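Local coordinates for protein chitinase A (Cycas revoluta, PDB 4MNK) that probably hydrolyses chitin as a plant class V chitinase of glycosyl hydrolase family 18, and is seen here with bound chitin-oligosaccharide units, at residues D193-E199 and F241-W245; Y175-A181 and F224-P230. All coordinates share one frame. Residue numbers count along the deposited sequence, not the author numbering.

Contact 1 (D193-E199 and F241-W245); sequences DFHGSWE and FGRSW. With NAG (2-acetamido-2-deoxy-beta-D-glucopyranose), chain C; NAG (2-acetamido-2-deoxy-beta-D-glucopyranose), chain B; NAG (2-acetamido-2-deoxy-beta-D-glucopyranose), chain D.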
ATOM      1  N   ASP A 193      -6.509  -2.243  -7.424  1.00  8.70           N
ATOM      2  CA  ASP A 193      -6.247  -3.336  -8.366  1.00  9.33           C
ATOM      3  C   ASP A 193      -7.413  -4.326  -8.447  1.00  9.37           C
ATOM      4  O   ASP A 193      -7.212  -5.536  -8.596  1.00  9.46           O
ATOM      5  CB  ASP A 193      -4.907  -4.031  -8.067  1.00  9.90           C
ATOM      6  CG  ASP A 193      -3.705  -3.175  -8.445  1.00 11.18           C
ATOM      7  OD1 ASP A 193      -3.855  -2.258  -9.284  1.00 12.41           O
ATOM      8  OD2 ASP A 193      -2.606  -3.431  -7.906  1.00 14.06           O
ATOM      9  N   PHE A 194      -8.631  -3.794  -8.358  1.00  9.42           N
ATOM     10  CA  PHE A 194      -9.846  -4.596  -8.513  1.00  9.48           C
ATOM     11  C   PHE A 194     -10.096  -4.955  -9.970  1.00  9.82           C
ATOM     12  O   PHE A 194     -10.724  -5.972 -10.265  1.00 10.01           O
ATOM     13  CB  PHE A 194     -11.078  -3.854  -7.983  1.00  9.55           C
ATOM     14  CG  PHE A 194     -10.962  -3.398  -6.557  1.00  9.31           C
ATOM     15  CD1 PHE A 194     -10.355  -4.196  -5.595  1.00 10.08           C
ATOM     16  CD2 PHE A 194     -11.497  -2.177  -6.167  1.00  8.67           C
ATOM     17  CE1 PHE A 194     -10.256  -3.772  -4.275  1.00  9.76           C
ATOM     18  CE2 PHE A 194     -11.406  -1.747  -4.848  1.00  8.98           C
ATOM     19  CZ  PHE A 194     -10.787  -2.549  -3.900  1.00  9.45           C
ATOM     20  N   HIS A 195      -9.629  -4.090 -10.869  1.00  9.83           N
ATOM     21  CA  HIS A 195      -9.832  -4.242 -12.305  1.00 10.11           C
ATOM     22  C   HIS A 195      -8.608  -3.743 -13.049  1.00 10.43           C
ATOM     23  O   HIS A 195      -7.892  -2.871 -12.562  1.00 10.20           O
ATOM     24  CB  HIS A 195     -11.087  -3.490 -12.755  1.00 10.15           C
ATOM     25  CG  HIS A 195     -12.334  -3.951 -12.070  1.00 10.17           C
ATOM     26  ND1 HIS A 195     -12.867  -5.208 -12.261  1.00 10.70           N
ATOM     27  CD2 HIS A 195     -13.137  -3.333 -11.173  1.00 10.42           C
ATOM     28  CE1 HIS A 195     -13.951  -5.340 -11.516  1.00 10.74           C
ATOM     29  NE2 HIS A 195     -14.137  -4.216 -10.848  1.00 10.77           N
ATOM     30  N   GLY A 196      -8.362  -4.319 -14.219  1.00 10.92           N
ATOM     31  CA  GLY A 196      -7.170  -3.999 -14.993  1.00 11.89           C
ATOM     32  C   GLY A 196      -7.124  -4.764 -16.297  1.00 12.61           C
ATOM     33  O   GLY A 196      -8.091  -5.434 -16.672  1.00 12.52           O
ATOM     34  N   SER A 197      -5.979  -4.675 -16.971  1.00 13.41           N
ATOM     35  CA  SER A 197      -5.801  -5.208 -18.322  1.00 14.37           C
ATOM     36  C   SER A 197      -5.928  -6.728 -18.439  1.00 14.88           C
ATOM     37  O   SER A 197      -5.984  -7.262 -19.550  1.00 15.08           O
ATOM     38  CB  SER A 197      -4.461  -4.751 -18.895  1.00 14.55           C
ATOM     39  OG  SER A 197      -3.386  -5.125 -18.054  1.00 15.25           O
ATOM     40  N   TRP A 198      -5.974  -7.416 -17.300  1.00 15.43           N
ATOM     41  CA  TRP A 198      -6.235  -8.856 -17.281  1.00 15.91           C
ATOM     42  C   TRP A 198      -7.682  -9.165 -17.673  1.00 16.11           C
ATOM     43  O   TRP A 198      -8.020 -10.313 -17.973  1.00 16.59           O
ATOM     44  CB  TRP A 198      -5.894  -9.461 -15.914  1.00 15.95           C
ATOM     45  CG  TRP A 198      -6.667  -8.887 -14.759  1.00 16.23           C
ATOM     46  CD1 TRP A 198      -7.879  -9.308 -14.295  1.00 16.41           C
ATOM     47  CD2 TRP A 198      -6.270  -7.799 -13.914  1.00 16.17           C
ATOM     48  NE1 TRP A 198      -8.267  -8.548 -13.218  1.00 16.48           N
ATOM     49  CE2 TRP A 198      -7.297  -7.615 -12.962  1.00 16.18           C
ATOM     50  CE3 TRP A 198      -5.145  -6.964 -13.868  1.00 16.05           C
ATOM     51  CZ2 TRP A 198      -7.233  -6.628 -11.972  1.00 16.30           C
ATOM     52  CZ3 TRP A 198      -5.085  -5.980 -12.884  1.00 16.08           C
ATOM     53  CH2 TRP A 198      -6.125  -5.822 -11.951  1.00 16.19           C
ATOM     54  N   GLU A 199      -8.522  -8.132 -17.662  1.00 16.21           N
ATOM     55  CA  GLU A 199      -9.908  -8.214 -18.120  1.00 16.24           C
ATOM     56  C   GLU A 199     -10.030  -7.548 -19.487  1.00 16.19           C
ATOM     57  O   GLU A 199      -9.365  -6.545 -19.755  1.00 16.14           O
ATOM     58  CB  GLU A 199     -10.843  -7.501 -17.140  1.00 16.35           C
ATOM     59  CG  GLU A 199     -10.854  -8.063 -15.725  1.00 16.81           C
ATOM     60  CD  GLU A 199     -11.376  -7.069 -14.698  1.00 17.26           C
ATOM     61  OE1 GLU A 199     -11.107  -5.858 -14.843  1.00 17.22           O
ATOM     62  OE2 GLU A 199     -12.045  -7.498 -13.737  1.00 18.03           O
ATOM     63  N   PHE A 241      -1.759   5.718  -8.915  1.00  6.20           N
ATOM     64  CA  PHE A 241      -1.623   5.264 -10.284  1.00  6.45           C
ATOM     65  C   PHE A 241      -2.985   4.781 -10.758  1.00  6.40           C
ATOM     66  O   PHE A 241      -3.864   4.477  -9.946  1.00  6.47           O
ATOM     67  CB  PHE A 241      -0.603   4.121 -10.373  1.00  6.63           C
ATOM     68  CG  PHE A 241      -1.049   2.854  -9.688  1.00  7.04           C
ATOM     69  CD1 PHE A 241      -0.836   2.669  -8.326  1.00  7.61           C
ATOM     70  CD2 PHE A 241      -1.702   1.851 -10.403  1.00  7.86           C
ATOM     71  CE1 PHE A 241      -1.259   1.505  -7.687  1.00  7.94           C
ATOM     72  CE2 PHE A 241      -2.128   0.683  -9.769  1.00  8.25           C
ATOM     73  CZ  PHE A 241      -1.905   0.513  -8.410  1.00  8.36           C
ATOM     74  N   GLY A 242      -3.145   4.711 -12.074  1.00  6.53           N
ATOM     75  CA  GLY A 242      -4.341   4.154 -12.681  1.00  6.81           C
ATOM     76  C   GLY A 242      -4.012   2.904 -13.467  1.00  7.04           C
ATOM     77  O   GLY A 242      -2.847   2.641 -13.772  1.00  7.36           O
ATOM     78  N   ARG A 243      -5.045   2.127 -13.775  1.00  7.43           N
ATOM     79  CA  ARG A 243      -4.916   0.964 -14.644  1.00  7.93           C
ATOM     80  C   ARG A 243      -5.425   1.320 -16.031  1.00  7.86           C
ATOM     81  O   ARG A 243      -6.488   1.935 -16.174  1.00  7.46           O
ATOM     82  CB  ARG A 243      -5.679  -0.233 -14.074  1.00  8.29           C
ATOM     83  CG  ARG A 243      -5.058  -0.835 -12.821  1.00  9.40           C
ATOM     84  CD  ARG A 243      -3.893  -1.738 -13.168  1.00 11.27           C
ATOM     85  NE  ARG A 243      -3.141  -2.138 -11.985  1.00 12.19           N
ATOM     86  CZ  ARG A 243      -1.909  -2.635 -12.017  1.00 12.62           C
ATOM     87  NH1 ARG A 243      -1.280  -2.796 -13.175  1.00 13.44           N
ATOM     88  NH2 ARG A 243      -1.303  -2.968 -10.887  1.00 12.99           N
ATOM     89  N   SER A 244      -4.663   0.936 -17.048  1.00  8.13           N
ATOM     90  CA  SER A 244      -4.957   1.339 -18.415  1.00  8.38           C
ATOM     91  C   SER A 244      -5.228   0.159 -19.334  1.00  8.51           C
ATOM     92  O   SER A 244      -4.697  -0.941 -19.139  1.00  8.69           O
ATOM     93  CB  SER A 244      -3.805   2.171 -18.976  1.00  8.42           C
ATOM     94  OG  SER A 244      -2.639   1.377 -19.080  1.00  9.10           O
ATOM     95  N   TRP A 245      -6.042   0.427 -20.350  1.00  8.58           N
ATOM     96  CA  TRP A 245      -6.420  -0.541 -21.366  1.00  9.02           C
ATOM     97  C   TRP A 245      -6.252   0.091 -22.739  1.00  9.24           C
ATOM     98  O   TRP A 245      -6.275   1.320 -22.878  1.00  9.13           O
ATOM     99  CB  TRP A 245      -7.901  -0.884 -21.243  1.00  9.17           C
ATOM    100  CG  TRP A 245      -8.341  -1.789 -20.134  1.00  9.46           C
ATOM    101  CD1 TRP A 245      -8.589  -3.129 -20.222  1.00 10.07           C
ATOM    102  CD2 TRP A 245      -8.676  -1.410 -18.793  1.00  9.76           C
ATOM    103  NE1 TRP A 245      -9.029  -3.613 -19.016  1.00 10.14           N
ATOM    104  CE2 TRP A 245      -9.091  -2.579 -18.121  1.00 10.09           C
ATOM    105  CE3 TRP A 245      -8.643  -0.201 -18.088  1.00  9.76           C
ATOM    106  CZ2 TRP A 245      -9.485  -2.574 -16.781  1.00 10.11           C
ATOM    107  CZ3 TRP A 245      -9.028  -0.199 -16.749  1.00  9.58           C
ATOM    108  CH2 TRP A 245      -9.442  -1.380 -16.112  1.00 10.17           C
TER
HETATM  109  C1  NAG C   2      -7.065  -9.797  -9.605  1.00 16.39           C
HETATM  110  C2  NAG C   2      -6.350  -9.054  -8.475  1.00 15.99           C
HETATM  111  C3  NAG C   2      -5.211  -8.170  -8.986  1.00 16.71           C
HETATM  112  C4  NAG C   2      -4.316  -8.901  -9.984  1.00 17.61           C
HETATM  113  C5  NAG C   2      -5.152  -9.666 -11.019  1.00 17.78           C
HETATM  114  C6  NAG C   2      -4.280 -10.500 -11.956  1.00 18.59           C
HETATM  115  C7  NAG C   2      -7.915  -8.702  -6.620  1.00 14.03           C
HETATM  116  C8  NAG C   2      -8.861  -7.755  -5.942  1.00 14.53           C
HETATM  117  N2  NAG C   2      -7.293  -8.252  -7.712  1.00 14.93           N
HETATM  118  O3  NAG C   2      -4.449  -7.719  -7.887  1.00 17.28           O
HETATM  119  O4  NAG C   2      -3.480  -7.962 -10.630  1.00 18.34           O
HETATM  120  O5  NAG C   2      -6.118 -10.498 -10.392  1.00 17.09           O
HETATM  121  O6  NAG C   2      -3.613 -11.514 -11.236  1.00 19.71           O
HETATM  122  O7  NAG C   2      -7.750  -9.839  -6.169  1.00 13.54           O
HETATM  123  C1  NAG B   1     -11.685 -12.401  -9.931  1.00 18.78           C
HETATM  124  C2  NAG B   1     -10.445 -13.194 -10.344  1.00 18.51           C
HETATM  125  C3  NAG B   1      -9.161 -12.596  -9.763  1.00 17.68           C
HETATM  126  C4  NAG B   1      -9.093 -11.069  -9.855  1.00 17.20           C
HETATM  127  C5  NAG B   1     -10.436 -10.469  -9.414  1.00 17.37           C
HETATM  128  C6  NAG B   1     -10.497  -8.948  -9.522  1.00 17.02           C
HETATM  129  C7  NAG B   1     -10.953 -15.564 -10.710  1.00 19.68           C
HETATM  130  C8  NAG B   1     -11.042 -16.925 -10.088  1.00 19.83           C
HETATM  131  N2  NAG B   1     -10.580 -14.571  -9.902  1.00 18.98           N
HETATM  132  O1  NAG B   1     -12.801 -12.847 -10.670  1.00 19.65           O
HETATM  133  O3  NAG B   1      -8.039 -13.168 -10.399  1.00 17.61           O
HETATM  134  O4  NAG B   1      -8.058 -10.646  -8.991  1.00 16.22           O
HETATM  135  O5  NAG B   1     -11.490 -11.022 -10.181  1.00 18.36           O
HETATM  136  O6  NAG B   1     -10.376  -8.539 -10.868  1.00 16.46           O
HETATM  137  O7  NAG B   1     -11.214 -15.415 -11.903  1.00 20.09           O
HETATM  138  C1  NAG D   2       4.537  -2.016  -7.481  1.00 16.76           C
HETATM  139  C2  NAG D   2       4.750  -0.986  -8.584  1.00 16.17           C
HETATM  140  C3  NAG D   2       5.943  -1.373  -9.455  1.00 17.22           C
HETATM  141  C4  NAG D   2       7.186  -1.712  -8.623  1.00 18.43           C
HETATM  142  C5  NAG D   2       6.853  -2.579  -7.398  1.00 18.20           C
HETATM  143  C6  NAG D   2       8.024  -2.639  -6.418  1.00 18.91           C
HETATM  144  C7  NAG D   2       2.772   0.231  -9.341  1.00 13.09           C
HETATM  145  C8  NAG D   2       1.580   0.227 -10.249  1.00 13.35           C
HETATM  146  N2  NAG D   2       3.557  -0.844  -9.401  1.00 14.38           N
HETATM  147  O3  NAG D   2       6.230  -0.305 -10.331  1.00 17.26           O
HETATM  148  O4  NAG D   2       8.107  -2.413  -9.437  1.00 19.96           O
HETATM  149  O5  NAG D   2       5.712  -2.106  -6.699  1.00 17.18           O
HETATM  150  O6  NAG D   2       8.237  -1.373  -5.829  1.00 19.97           O
HETATM  151  O7  NAG D   2       2.980   1.192  -8.598  1.00 11.93           O
HETATM  152  O   HOH W   1      -4.417  -2.314 -16.693  1.00 13.89           O

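Contact 2 (Y175-A181 and F224-P230); sequences YPVQFIA and FLAAGMP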
ATOM      1  N   TYR A 175      -7.540 -13.342   7.426  1.00  9.18           N
ATOM      2  CA  TYR A 175      -6.721 -12.614   8.386  1.00  8.90           C
ATOM      3  C   TYR A 175      -7.309 -12.737   9.789  1.00  8.88           C
ATOM      4  O   TYR A 175      -8.498 -12.465   9.989  1.00  8.94           O
ATOM      5  CB  TYR A 175      -6.598 -11.143   7.992  1.00  8.57           C
ATOM      6  CG  TYR A 175      -5.799 -10.905   6.734  1.00  7.99           C
ATOM      7  CD1 TYR A 175      -6.436 -10.691   5.515  1.00  7.87           C
ATOM      8  CD2 TYR A 175      -4.403 -10.885   6.763  1.00  7.77           C
ATOM      9  CE1 TYR A 175      -5.708 -10.469   4.347  1.00  7.37           C
ATOM     10  CE2 TYR A 175      -3.661 -10.665   5.602  1.00  7.28           C
ATOM     11  CZ  TYR A 175      -4.322 -10.452   4.396  1.00  7.20           C
ATOM     12  OH  TYR A 175      -3.605 -10.223   3.241  1.00  7.17           O
ATOM     13  N   PRO A 176      -6.482 -13.160  10.762  1.00  8.78           N
ATOM     14  CA  PRO A 176      -6.964 -13.267  12.139  1.00  8.73           C
ATOM     15  C   PRO A 176      -6.982 -11.884  12.796  1.00  8.69           C
ATOM     16  O   PRO A 176      -5.946 -11.399  13.254  1.00  8.73           O
ATOM     17  CB  PRO A 176      -5.941 -14.200  12.797  1.00  8.85           C
ATOM     18  CG  PRO A 176      -4.680 -14.011  12.006  1.00  8.92           C
ATOM     19  CD  PRO A 176      -5.091 -13.632  10.609  1.00  8.80           C
ATOM     20  N   VAL A 177      -8.156 -11.255  12.828  1.00  8.79           N
ATOM     21  CA  VAL A 177      -8.235  -9.829  13.166  1.00  9.09           C
ATOM     22  C   VAL A 177      -7.900  -9.492  14.618  1.00  8.81           C
ATOM     23  O   VAL A 177      -7.305  -8.452  14.882  1.00  8.64           O
ATOM     24  CB  VAL A 177      -9.579  -9.166  12.738  1.00  9.37           C
ATOM     25  CG1 VAL A 177      -9.782  -9.301  11.236  1.00  9.66           C
ATOM     26  CG2 VAL A 177     -10.763  -9.742  13.504  1.00  9.89           C
ATOM     27  N   GLN A 178      -8.278 -10.368  15.550  1.00  8.61           N
ATOM     28  CA  GLN A 178      -7.970 -10.149  16.962  1.00  8.44           C
ATOM     29  C   GLN A 178      -6.460 -10.249  17.198  1.00  8.19           C
ATOM     30  O   GLN A 178      -5.874  -9.417  17.894  1.00  8.28           O
ATOM     31  CB  GLN A 178      -8.731 -11.145  17.840  1.00  8.30           C
ATOM     32  CG  GLN A 178      -8.601 -10.887  19.330  1.00  8.73           C
ATOM     33  CD  GLN A 178      -9.074 -12.063  20.150  1.00  8.78           C
ATOM     34  OE1 GLN A 178      -8.482 -13.142  20.112  1.00  8.93           O
ATOM     35  NE2 GLN A 178     -10.154 -11.864  20.893  1.00  9.65           N
ATOM     36  N   PHE A 179      -5.847 -11.272  16.604  1.00  8.23           N
ATOM     37  CA  PHE A 179      -4.395 -11.448  16.598  1.00  8.22           C
ATOM     38  C   PHE A 179      -3.693 -10.190  16.077  1.00  8.29           C
ATOM     39  O   PHE A 179      -2.778  -9.663  16.717  1.00  8.41           O
ATOM     40  CB  PHE A 179      -4.033 -12.662  15.730  1.00  8.29           C
ATOM     41  CG  PHE A 179      -2.555 -12.846  15.507  1.00  8.22           C
ATOM     42  CD1 PHE A 179      -1.826 -13.708  16.316  1.00  8.11           C
ATOM     43  CD2 PHE A 179      -1.896 -12.173  14.478  1.00  8.46           C
ATOM     44  CE1 PHE A 179      -0.460 -13.885  16.115  1.00  8.10           C
ATOM     45  CE2 PHE A 179      -0.531 -12.346  14.274  1.00  8.47           C
ATOM     46  CZ  PHE A 179       0.186 -13.203  15.093  1.00  8.19           C
ATOM     47  N   ILE A 180      -4.139  -9.719  14.914  1.00  8.38           N
ATOM     48  CA  ILE A 180      -3.562  -8.546  14.268  1.00  8.67           C
ATOM     49  C   ILE A 180      -3.721  -7.287  15.128  1.00  8.80           C
ATOM     50  O   ILE A 180      -2.766  -6.526  15.306  1.00  8.81           O
ATOM     51  CB  ILE A 180      -4.171  -8.330  12.861  1.00  8.69           C
ATOM     52  CG1 ILE A 180      -3.667  -9.402  11.889  1.00  8.97           C
ATOM     53  CG2 ILE A 180      -3.849  -6.937  12.339  1.00  9.26           C
ATOM     54  CD1 ILE A 180      -4.415  -9.450  10.565  1.00  9.68           C
ATOM     55  N   ALA A 181      -4.920  -7.075  15.671  1.00  8.95           N
ATOM     56  CA  ALA A 181      -5.182  -5.903  16.509  1.00  9.32           C
ATOM     57  C   ALA A 181      -4.303  -5.862  17.763  1.00  9.55           C
ATOM     58  O   ALA A 181      -3.915  -4.789  18.224  1.00 10.14           O
ATOM     59  CB  ALA A 181      -6.652  -5.831  16.884  1.00  9.41           C
ATOM     60  N   PHE A 224     -13.495  -6.595   7.119  1.00 10.34           N
ATOM     61  CA  PHE A 224     -12.597  -6.503   8.269  1.00 10.53           C
ATOM     62  C   PHE A 224     -13.347  -6.095   9.537  1.00 11.17           C
ATOM     63  O   PHE A 224     -13.122  -6.660  10.608  1.00 11.28           O
ATOM     64  CB  PHE A 224     -11.450  -5.530   7.996  1.00 10.16           C
ATOM     65  CG  PHE A 224     -10.356  -6.106   7.140  1.00  9.07           C
ATOM     66  CD1 PHE A 224     -10.266  -5.774   5.793  1.00  8.69           C
ATOM     67  CD2 PHE A 224      -9.415  -6.980   7.681  1.00  8.53           C
ATOM     68  CE1 PHE A 224      -9.250  -6.306   4.996  1.00  8.05           C
ATOM     69  CE2 PHE A 224      -8.398  -7.518   6.893  1.00  8.34           C
ATOM     70  CZ  PHE A 224      -8.316  -7.178   5.547  1.00  8.05           C
ATOM     71  N   LEU A 225     -14.243  -5.121   9.401  1.00 11.76           N
ATOM     72  CA  LEU A 225     -15.033  -4.637  10.531  1.00 12.43           C
ATOM     73  C   LEU A 225     -16.000  -5.692  11.062  1.00 12.66           C
ATOM     74  O   LEU A 225     -16.162  -5.831  12.276  1.00 12.75           O
ATOM     75  CB  LEU A 225     -15.773  -3.351  10.157  1.00 12.62           C
ATOM     76  CG  LEU A 225     -14.853  -2.155   9.883  1.00 13.18           C
ATOM     77  CD1 LEU A 225     -15.626  -1.008   9.265  1.00 13.73           C
ATOM     78  CD2 LEU A 225     -14.147  -1.706  11.148  1.00 13.81           C
ATOM     79  N   ALA A 226     -16.615  -6.442  10.150  1.00 12.61           N
ATOM     80  CA  ALA A 226     -17.545  -7.515  10.515  1.00 13.04           C
ATOM     81  C   ALA A 226     -16.838  -8.661  11.236  1.00 13.19           C
ATOM     82  O   ALA A 226     -17.434  -9.325  12.087  1.00 13.58           O
ATOM     83  CB  ALA A 226     -18.271  -8.032   9.287  1.00 13.04           C
ATOM     84  N   ALA A 227     -15.572  -8.889  10.890  1.00 13.19           N
ATOM     85  CA  ALA A 227     -14.756  -9.909  11.544  1.00 13.11           C
ATOM     86  C   ALA A 227     -14.351  -9.496  12.960  1.00 13.11           C
ATOM     87  O   ALA A 227     -13.990 -10.344  13.777  1.00 13.23           O
ATOM     88  CB  ALA A 227     -13.526 -10.227  10.706  1.00 13.18           C
ATOM     89  N   GLY A 228     -14.405  -8.195  13.238  1.00 12.95           N
ATOM     90  CA  GLY A 228     -14.124  -7.674  14.574  1.00 12.96           C
ATOM     91  C   GLY A 228     -12.896  -6.791  14.696  1.00 12.61           C
ATOM     92  O   GLY A 228     -12.442  -6.512  15.806  1.00 12.94           O
ATOM     93  N   MET A 229     -12.352  -6.342  13.566  1.00 12.57           N
ATOM     94  CA  MET A 229     -11.210  -5.432  13.596  1.00 12.33           C
ATOM     95  C   MET A 229     -11.636  -4.078  14.158  1.00 12.29           C
ATOM     96  O   MET A 229     -12.600  -3.489  13.659  1.00 12.53           O
ATOM     97  CB  MET A 229     -10.609  -5.247  12.199  1.00 12.30           C
ATOM     98  CG  MET A 229      -9.330  -4.419  12.197  1.00 12.05           C
ATOM     99  SD  MET A 229      -7.936  -5.322  12.897  1.00 11.72           S
ATOM    100  CE  MET A 229      -7.393  -6.248  11.462  1.00 12.08           C
ATOM    101  N   PRO A 230     -10.932  -3.581  15.198  1.00 12.22           N
ATOM    102  CA  PRO A 230     -11.200  -2.219  15.653  1.00 11.94           C
ATOM    103  C   PRO A 230     -10.997  -1.272  14.469  1.00 11.62           C
ATOM    104  O   PRO A 230      -9.973  -1.378  13.782  1.00 11.52           O
ATOM    105  CB  PRO A 230     -10.133  -1.984  16.725  1.00 12.06           C
ATOM    106  CG  PRO A 230      -9.751  -3.344  17.193  1.00 12.44           C
ATOM    107  CD  PRO A 230      -9.863  -4.222  15.985  1.00 12.32           C
TER

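Contact 1 (D193-E199 and F241-W245)
Arg243 and Asp193 form a salt bridge at the glycan-binding cleft: Arg243 NE donates to Asp193 OD1 at 2.8 Å, while Arg243 NH2 adds weak bonds to Asp193 OD1 (3.1 Å) and OD2 (3.3 Å). The Trp245 indole closes the other end, its NE1 giving a hydrogen bond to Glu199 O at 3.0 Å. Between them a water accepts from Ser197 N and donates to Ser244 O, both at 2.8 Å. The Glu199 carboxylate satisfies donors at and just before the Gly196-Glu199 turn, taking His195 ND1 on OE2 (2.8 Å) and Gly196 N on OE1 (3.2 Å); His195 O is buried without a partner. Other polar atoms of the loop bind sugar: Asp193 O accepts from N2 of the chain C NAG (2.9 Å), and O6 of the chain B NAG donates to Phe194 O (2.7 Å) and accepts from Trp198 NE1 (3.2 Å). The loop following strand 186-190 thus lies against strand 234-247 of the TIM barrel, whose antiparallel neighbours 262-270 and 300-304 flank it.

Contact 2 (Y175-A181 and F224-P230)
Val177, in the first turn of helix 177-183, is the main knob of this apolar contact, which has no hydrogen bond across it. Its side chain pushes into the hollow where helix 217-227 ends: Val177 CG1 meets Ala227 CB at 3.9 Å, while Val177 CG2 lies 3.3 Å from Ala227 O and 3.8 Å from Gly228 C. Gly228, with positive phi, closes that helix in a Schellman motif and turns the chain, so Met229 and Pro230 run alongside helix 177-183. Met229 CE fits between Val177 and Ile180, 3.9 Å from Val177 CB and 3.7 Å from Ile180 CG2. One turn on, the small Ala181 accepts the ring of Pro230, CB to CD 3.7 Å. On the inner side Tyr175 and Phe224 meet obliquely, Tyr175 CD1 4.0 Å from Phe224 CE2. Both rings reach Val160 on strand 155-161, and Phe224 and Met229 touch Leu234 on strand 234-247, so the two helix ends pack side by side on the outside of the barrel, with helix 125-149 beyond Tyr175 and Phe179.

Both contacts draw on the chain running from strand 155-161 to strand 234-247, and their segments alternate along it: 175-181, 193-199, 224-230, 241-245. Helix 217-227, which ends in contact 2, leads directly into the strand that carries one side of contact 1. Even so, their centres are 29 Å apart and no atoms touch. Each is partly buried, but contact 1 lines the glycan-binding cleft whereas contact 2 lies on the outer helical layer. The chemistry follows: charge, indole NH and water join loop to strand beside the sugars, while apolar packing alone joins the two helix ends across their interface.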